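Local coordinates for protein putative sugar ABC transporter (Yersinia enterocolitica subsp. enterocolitica 8081, PDB 5ULB) that probably serves as the periplasmic binding protein of an ABC importer for methylthioribose-like sugars, and holds 5-Se-methyl-5-seleno-ribofuranose in its pocket, at residues 94-98 and 99-103; 237-241 and 242-246; 305-308 and 309-312. One frame throughout, in Å; residues are numbered along the deposited sequence. Where two conformers were deposited one is given.

Interaction 1: residues 94-98 and 99-103; sequences KRIVA and NGIAV
Ile96 is the bump of this turn: its CG2 methyl drops into a hollow bordered by Ile101 and Val103, 3.7 Å from Ile101 CB and 3.8 Å from Val103 CB. Because that branch stands opposite the backbone N (chi1 -68° for CG1), CG2 faces the returning chain, while CD1 lies 4.2 Å from Val103 CG2. Both partners cross Ile96 at about a right angle, so branch meets branch without the chains lying alongside. Beside it, Val97 CG2 touches Val103 CG1 at 3.8 Å and fills the flank of the same apolar seam. The floor beneath Ile96 is completed by Ile79 of strand 78-82 and by Val68 and Ile72 of helix 61-73.

On the outer side the fit is polar. Asn99 curls back, and its ND2 gives an almost straight bond to Arg95 O (2.8 Å, 174°). Asn99 N reaches the same oxygen from the other face of the carbonyl plane, so two bonds grip it. In the conformer given, Arg95 runs beside Asn99 and its NH1 bonds to Asn69.

Gly100, at positive phi, lets the chain reverse: Gly100 N bonds to Val97 O (2.9 Å) and Ile101 N to Ile96 O (3.3 Å). This is a Schellman motif, here closing helix 89-98 within the beta-alpha-beta unit of strand 78-82, helix 89-98 and strand 102-106.

Interaction 2: residues 237-241 and 242-246; sequences IDISN and QDLQL
Extended through Ile239 and Ser240, the backbone then winds into helix 241-248, where Leu244 N bonds to Ser240 O (3.2 Å) and Gln245 N bonds to Asn241 O at the same length.

Ser240 sits at the N-cap. Its OG lies between the backbone N and the carbonyl carbon (chi1 72°), which swings the hydroxyl over the first turn, where it accepts a weak bond of 3.4 Å from Asp243 N. Asp243 answers by folding its carboxylate back toward the start of the turn: its CG comes within 3.3 Å of Ser240 OG, and its OD2 lies 3.2 Å from Ile239 CA. The side chain thus leans across the turn from the helix toward the incoming loop at Ile239 and Ser240. Gln218 NE2 donates to Asp243 OD1, and Ser240 OG is also hydrogen-bonded to Asp32. With an oxygen of Asp214 close to Asp243 OD2, the two acids would probably disfavour being charged together, and the nearby N-terminal end of the helix should partly offset this.

Such a turn, from the end of a parallel strand into the N terminus of the next helix, is where periplasmic binding proteins commonly place ligand-binding residues. Here Asp238 supplies one: its side chain comes to about 3 Å from the bound sugar in either anomer, while Asp214 N donates to its OD2.

On the apolar side, Ile239 and Leu244 cross at about a right angle. Ile239 CG1 extends away from its own backbone N (chi1 -160°), and chi2 then turns CD1 toward the helix, 3.6 Å from Leu244 CD2 and 3.8 Å from Asp243 CB. Leu244 CG in turn rests 3.5 Å from Ser240 O, so that carbonyl is covered by the very residue whose N-H it accepts.

Interaction 3: residues 305-308 and 309-312; sequences VNVS and GLSK
Asn306 and Gly309 make the tightest join here: Gly309 N donates to Asn306 OD1 at 2.9 Å, arriving close to the line of the side-chain C=O. The asparagine can reach because CG is tucked between its backbone N and carbonyl carbon (chi1 56°), which bends the amide back over the turn. Ser308 OG donates to the same OD1 at 2.8 Å, from well above the amide plane, so two donors from different directions fix the rotation of the amide. Gly309 has no side chain, which lets Asn306 OD1 and Val305 CG1 both come close where one would begin.

The apolar part is snug but less intimate. Val305 CG1 lies 4.0 Å from both Gly309 C and Leu310 CD2, and the two side chains cross nearly perpendicularly. Leu310 leans over the Val307 carbonyl, its CB 3.4 Å from Val307 O, and its side chain also touches Leu244 of helix 241-248 and Trp317. This is the buried flank of the turn.

Asn306 and Ser308 are exposed to solvent and yet tightly bonded. The loose part is at Ser311, where the bond from Ser311 OG to Ser308 O is weak, at 3.3 Å.

In the backbone, Leu310 N bonds to Val307 O (3.1 Å), and Lys312 N to Gly309 O. The arrangement is that of a short helical turn, with backbone bonds between residues three apart, set in the long connection between helices 295-299 and 327-335.

Taken from the N terminus, the three contacts follow in series; none nests in or crosses another. Interaction 1 closes the turn from helix 89-98 into strand 102-106. Interaction 2 comes much later, with its centre about 36 Å from that of interaction 1 and on the opposite side of the chain's centre, and turns strand 233-237 into helix 241-248. Interaction 3 rounds off a turn in the connection between helices 295-299 and 327-335. The last two touch: Asn241 OD1 probably accepts from Val307 N at 2.8 Å, and Leu244 CD1 packs on Val305 O, so the late connection is tied to the start of helix 241-248, just beyond the sugar-contacting loop.

Interaction 1: residues 94-98 and 99-103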
loop_
_atom_site.group_PDB
_atom_site.type_symbol
_atom_site.label_atom_id
_atom_site.label_comp_id
_atom_site.label_asym_id
_atom_site.label_seq_id
_atom_site.Cartn_x
_atom_site.Cartn_y
_atom_site.Cartn_z
ATOM N N LYS A 94 8.941 -9.849 -17.844
ATOM C CA LYS A 94 9.482 -9.939 -19.185
ATOM C C LYS A 94 8.566 -10.794 -20.143
ATOM O O LYS A 94 8.416 -10.505 -21.338
ATOM C CB LYS A 94 10.898 -10.510 -19.272
ATOM C CG LYS A 94 11.934 -9.540 -18.666
ATOM C CD LYS A 94 13.311 -10.199 -18.641
ATOM C CE LYS A 94 14.287 -9.210 -18.052
ATOM N NZ LYS A 94 15.609 -9.814 -18.037
ATOM N N ARG A 95 7.938 -11.844 -19.582
ATOM C CA ARG A 95 7.069 -12.696 -20.383
ATOM C C ARG A 95 5.738 -11.894 -20.732
ATOM O O ARG A 95 5.184 -12.013 -21.818
ATOM C CB ARG A 95 6.759 -14.003 -19.638
ATOM C CG ARG A 95 6.176 -15.094 -20.540
ATOM C CD ARG A 95 6.451 -16.534 -20.013
ATOM N NE ARG A 95 5.350 -16.917 -19.203
ATOM C CZ ARG A 95 4.147 -17.281 -19.655
ATOM N NH1 ARG A 95 3.201 -17.561 -18.761
ATOM N NH2 ARG A 95 3.839 -17.339 -20.972
ATOM N N ILE A 96 5.276 -11.078 -19.799
ATOM C CA ILE A 96 4.096 -10.274 -20.035
ATOM C C ILE A 96 4.405 -9.369 -21.207
ATOM O O ILE A 96 3.633 -9.262 -22.156
ATOM C CB ILE A 96 3.737 -9.435 -18.796
ATOM C CG1 ILE A 96 3.266 -10.346 -17.637
ATOM C CG2 ILE A 96 2.609 -8.443 -19.098
ATOM C CD1 ILE A 96 3.069 -9.625 -16.296
ATOM N N VAL A 97 5.510 -8.652 -21.128
ATOM C CA VAL A 97 5.916 -7.699 -22.202
ATOM C C VAL A 97 6.080 -8.424 -23.553
ATOM O O VAL A 97 5.643 -7.951 -24.629
ATOM C CB VAL A 97 7.196 -6.965 -21.822
ATOM C CG1 VAL A 97 7.669 -6.151 -23.004
ATOM C CG2 VAL A 97 6.909 -6.070 -20.640
ATOM N N ALA A 98 6.730 -9.627 -23.508
ATOM C CA ALA A 98 6.957 -10.390 -24.750
ATOM C C ALA A 98 5.685 -10.816 -25.427
ATOM O O ALA A 98 5.691 -11.033 -26.585
ATOM C CB ALA A 98 7.780 -11.622 -24.438
ATOM N N ASN A 99 4.623 -10.927 -24.642
ATOM C CA ASN A 99 3.278 -11.282 -25.132
ATOM C C ASN A 99 2.445 -10.090 -25.466
ATOM O O ASN A 99 1.300 -10.292 -25.866
ATOM C CB ASN A 99 2.516 -12.186 -24.183
ATOM C CG ASN A 99 3.002 -13.653 -24.176
ATOM O OD1 ASN A 99 2.434 -14.419 -24.866
ATOM N ND2 ASN A 99 4.066 -14.000 -23.451
ATOM N N GLY A 100 3.010 -8.893 -25.527
ATOM C CA GLY A 100 2.296 -7.728 -25.986
ATOM C C GLY A 100 1.243 -7.218 -25.053
ATOM O O GLY A 100 0.335 -6.517 -25.520
ATOM N N ILE A 101 1.403 -7.501 -23.766
ATOM C CA ILE A 101 0.399 -7.111 -22.754
ATOM C C ILE A 101 0.962 -5.862 -22.009
ATOM O O ILE A 101 2.103 -5.880 -21.551
ATOM C CB ILE A 101 0.164 -8.281 -21.820
ATOM C CG1 ILE A 101 -0.434 -9.514 -22.599
ATOM C CG2 ILE A 101 -0.765 -7.898 -20.642
ATOM C CD1 ILE A 101 -0.509 -10.736 -21.700
ATOM N N ALA A 102 0.176 -4.839 -21.945
ATOM C CA ALA A 102 0.580 -3.622 -21.200
ATOM C C ALA A 102 0.694 -3.945 -19.709
ATOM O O ALA A 102 -0.138 -4.701 -19.158
ATOM C CB ALA A 102 -0.471 -2.524 -21.391
ATOM N N VAL A 103 1.720 -3.331 -19.014
ATOM C CA VAL A 103 1.941 -3.730 -17.653
ATOM C C VAL A 103 2.463 -2.568 -16.803
ATOM O O VAL A 103 3.392 -1.847 -17.247
ATOM C CB VAL A 103 2.828 -4.982 -17.539
ATOM C CG1 VAL A 103 4.122 -4.834 -18.355
ATOM C CG2 VAL A 103 3.071 -5.429 -16.115
HETATM O O HOH W 1 5.067 -16.894 -23.157
#

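Interaction 2: residues 237-241 and 242-246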
loop_
_atom_site.group_PDB
_atom_site.type_symbol
_atom_site.label_atom_id
_atom_site.label_comp_id
_atom_site.label_asym_id
_atom_site.label_seq_id
_atom_site.Cartn_x
_atom_site.Cartn_y
_atom_site.Cartn_z
ATOM N N ILE A 237 2.733 3.075 9.579
ATOM C CA ILE A 237 2.591 3.317 8.142
ATOM C C ILE A 237 1.205 2.805 7.710
ATOM O O ILE A 237 0.678 1.828 8.326
ATOM C CB ILE A 237 3.743 2.639 7.404
ATOM C CG1 ILE A 237 5.090 3.333 7.800
ATOM C CG2 ILE A 237 3.566 2.676 5.897
ATOM C CD1 ILE A 237 6.328 2.685 7.324
ATOM N N ASP A 238 0.647 3.444 6.739
ATOM C CA ASP A 238 -0.640 3.144 6.121
ATOM C C ASP A 238 -1.857 3.734 6.817
ATOM O O ASP A 238 -1.755 4.068 7.987
ATOM C CB ASP A 238 -0.915 1.659 5.840
ATOM C CG ASP A 238 0.158 0.933 5.119
ATOM O OD1 ASP A 238 0.696 1.483 4.099
ATOM O OD2 ASP A 238 0.472 -0.242 5.537
ATOM N N ILE A 239 -2.979 3.814 6.116
ATOM C CA ILE A 239 -4.205 4.247 6.734
ATOM C C ILE A 239 -5.361 3.492 6.134
ATOM O O ILE A 239 -5.314 2.969 5.027
ATOM C CB ILE A 239 -4.459 5.792 6.500
ATOM C CG1 ILE A 239 -5.425 6.420 7.463
ATOM C CG2 ILE A 239 -4.790 6.108 5.056
ATOM C CD1 ILE A 239 -4.957 6.375 8.900
ATOM N N SER A 240 -6.443 3.380 6.902
ATOM C CA SER A 240 -7.666 2.716 6.525
ATOM C C SER A 240 -8.766 3.285 7.401
ATOM O O SER A 240 -8.495 3.937 8.422
ATOM C CB SER A 240 -7.530 1.163 6.666
ATOM O OG SER A 240 -7.511 0.854 8.044
ATOM N N ASN A 241 -10.033 2.952 7.097
ATOM C CA ASN A 241 -11.130 3.440 7.905
ATOM C C ASN A 241 -10.973 2.952 9.317
ATOM O O ASN A 241 -11.244 3.737 10.269
ATOM C CB ASN A 241 -12.467 2.993 7.341
ATOM C CG ASN A 241 -12.834 3.647 6.040
ATOM O OD1 ASN A 241 -12.257 4.688 5.600
ATOM N ND2 ASN A 241 -13.848 3.057 5.381
ATOM N N GLN A 242 -10.625 1.709 9.534
ATOM C CA GLN A 242 -10.424 1.162 10.872
ATOM C C GLN A 242 -9.417 1.967 11.668
ATOM O O GLN A 242 -9.648 2.305 12.805
ATOM C CB GLN A 242 -10.007 -0.333 10.806
ATOM C CG GLN A 242 -9.851 -0.986 12.186
ATOM C CD GLN A 242 -9.328 -2.453 12.221
ATOM O OE1 GLN A 242 -9.177 -3.059 11.196
ATOM N NE2 GLN A 242 -9.061 -2.979 13.393
ATOM N N ASP A 243 -8.300 2.281 11.040
ATOM C CA ASP A 243 -7.242 2.983 11.806
ATOM C C ASP A 243 -7.744 4.313 12.297
ATOM O O ASP A 243 -7.397 4.742 13.401
ATOM C CB ASP A 243 -5.985 3.259 10.872
ATOM C CG ASP A 243 -5.420 2.111 10.238
ATOM O OD1 ASP A 243 -5.669 0.947 10.573
ATOM O OD2 ASP A 243 -4.608 2.345 9.255
ATOM N N LEU A 244 -8.475 5.037 11.425
ATOM C CA LEU A 244 -9.039 6.332 11.848
ATOM C C LEU A 244 -9.947 6.169 13.048
ATOM O O LEU A 244 -9.936 7.020 13.968
ATOM C CB LEU A 244 -9.732 6.969 10.685
ATOM C CG LEU A 244 -8.817 7.281 9.483
ATOM C CD1 LEU A 244 -9.622 7.641 8.284
ATOM C CD2 LEU A 244 -7.807 8.437 9.814
ATOM N N GLN A 245 -10.806 5.170 13.058
ATOM C CA GLN A 245 -11.632 4.883 14.261
ATOM C C GLN A 245 -10.764 4.550 15.487
ATOM O O GLN A 245 -11.049 5.020 16.571
ATOM C CB GLN A 245 -12.620 3.740 13.959
ATOM C CG GLN A 245 -13.744 4.038 12.959
ATOM C CD GLN A 245 -14.793 5.029 13.512
ATOM O OE1 GLN A 245 -14.560 6.264 13.552
ATOM N NE2 GLN A 245 -15.919 4.502 14.058
ATOM N N LEU A 246 -9.753 3.740 15.270
ATOM C CA LEU A 246 -8.898 3.369 16.428
ATOM C C LEU A 246 -8.162 4.592 16.990
ATOM O O LEU A 246 -8.020 4.651 18.186
ATOM C CB LEU A 246 -7.960 2.259 16.092
ATOM C CG LEU A 246 -8.648 0.944 15.627
ATOM C CD1 LEU A 246 -7.593 -0.062 15.203
ATOM C CD2 LEU A 246 -9.614 0.387 16.576
#

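Interaction 3: residues 305-308 and 309-312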
loop_
_atom_site.group_PDB
_atom_site.type_symbol
_atom_site.label_atom_id
_atom_site.label_comp_id
_atom_site.label_asym_id
_atom_site.label_seq_id
_atom_site.Cartn_x
_atom_site.Cartn_y
_atom_site.Cartn_z
ATOM N N VAL A 305 -14.450 9.849 10.810
ATOM C CA VAL A 305 -13.962 10.245 9.511
ATOM C C VAL A 305 -13.462 8.975 8.781
ATOM O O VAL A 305 -12.792 8.116 9.390
ATOM C CB VAL A 305 -12.762 11.157 9.681
ATOM C CG1 VAL A 305 -12.184 11.667 8.310
ATOM C CG2 VAL A 305 -13.086 12.253 10.622
ATOM N N ASN A 306 -13.863 8.798 7.515
ATOM C CA ASN A 306 -13.312 7.747 6.681
ATOM C C ASN A 306 -12.182 8.279 5.816
ATOM O O ASN A 306 -11.919 9.457 5.745
ATOM C CB ASN A 306 -14.414 7.064 5.870
ATOM C CG ASN A 306 -15.191 7.966 5.063
ATOM O OD1 ASN A 306 -14.684 9.001 4.550
ATOM N ND2 ASN A 306 -16.493 7.453 4.744
ATOM N N VAL A 307 -11.489 7.382 5.154
ATOM C CA VAL A 307 -10.328 7.795 4.314
ATOM C C VAL A 307 -10.751 8.777 3.275
ATOM O O VAL A 307 -10.065 9.749 3.044
ATOM C CB VAL A 307 -9.619 6.550 3.749
ATOM C CG1 VAL A 307 -8.519 6.905 2.788
ATOM C CG2 VAL A 307 -9.087 5.680 4.824
ATOM N N SER A 308 -11.886 8.619 2.615
ATOM C CA SER A 308 -12.367 9.547 1.561
ATOM C C SER A 308 -12.536 10.961 2.174
ATOM O O SER A 308 -12.146 11.964 1.540
ATOM C CB SER A 308 -13.665 8.969 0.857
ATOM O OG SER A 308 -14.628 8.548 1.810
ATOM N N GLY A 309 -13.004 10.997 3.396
ATOM C CA GLY A 309 -13.226 12.213 4.116
ATOM C C GLY A 309 -11.996 13.005 4.547
ATOM O O GLY A 309 -12.098 14.137 5.030
ATOM N N LEU A 310 -10.876 12.358 4.528
ATOM C CA LEU A 310 -9.626 12.993 4.962
ATOM C C LEU A 310 -9.292 14.228 4.080
ATOM O O LEU A 310 -8.622 15.128 4.533
ATOM C CB LEU A 310 -8.442 12.055 4.922
ATOM C CG LEU A 310 -8.387 11.032 5.982
ATOM C CD1 LEU A 310 -7.235 10.032 5.714
ATOM C CD2 LEU A 310 -8.282 11.672 7.401
ATOM N N SER A 311 -9.769 14.255 2.837
ATOM C CA SER A 311 -9.495 15.377 2.001
ATOM C C SER A 311 -10.018 16.679 2.571
ATOM O O SER A 311 -9.585 17.762 2.144
ATOM C CB SER A 311 -10.024 15.201 0.601
ATOM O OG SER A 311 -11.438 15.084 0.578
ATOM N N LYS A 312 -11.009 16.632 3.423
ATOM C CA LYS A 312 -11.551 17.799 3.972
ATOM C C LYS A 312 -10.730 18.350 5.019
ATOM O O LYS A 312 -10.897 19.542 5.280
ATOM C CB LYS A 312 -12.976 17.595 4.564
ATOM C CG LYS A 312 -13.906 16.908 3.544
ATOM C CD LYS A 312 -15.300 17.522 3.623
ATOM C CE LYS A 312 -16.235 16.956 2.562
ATOM N NZ LYS A 312 -16.897 15.735 3.083
#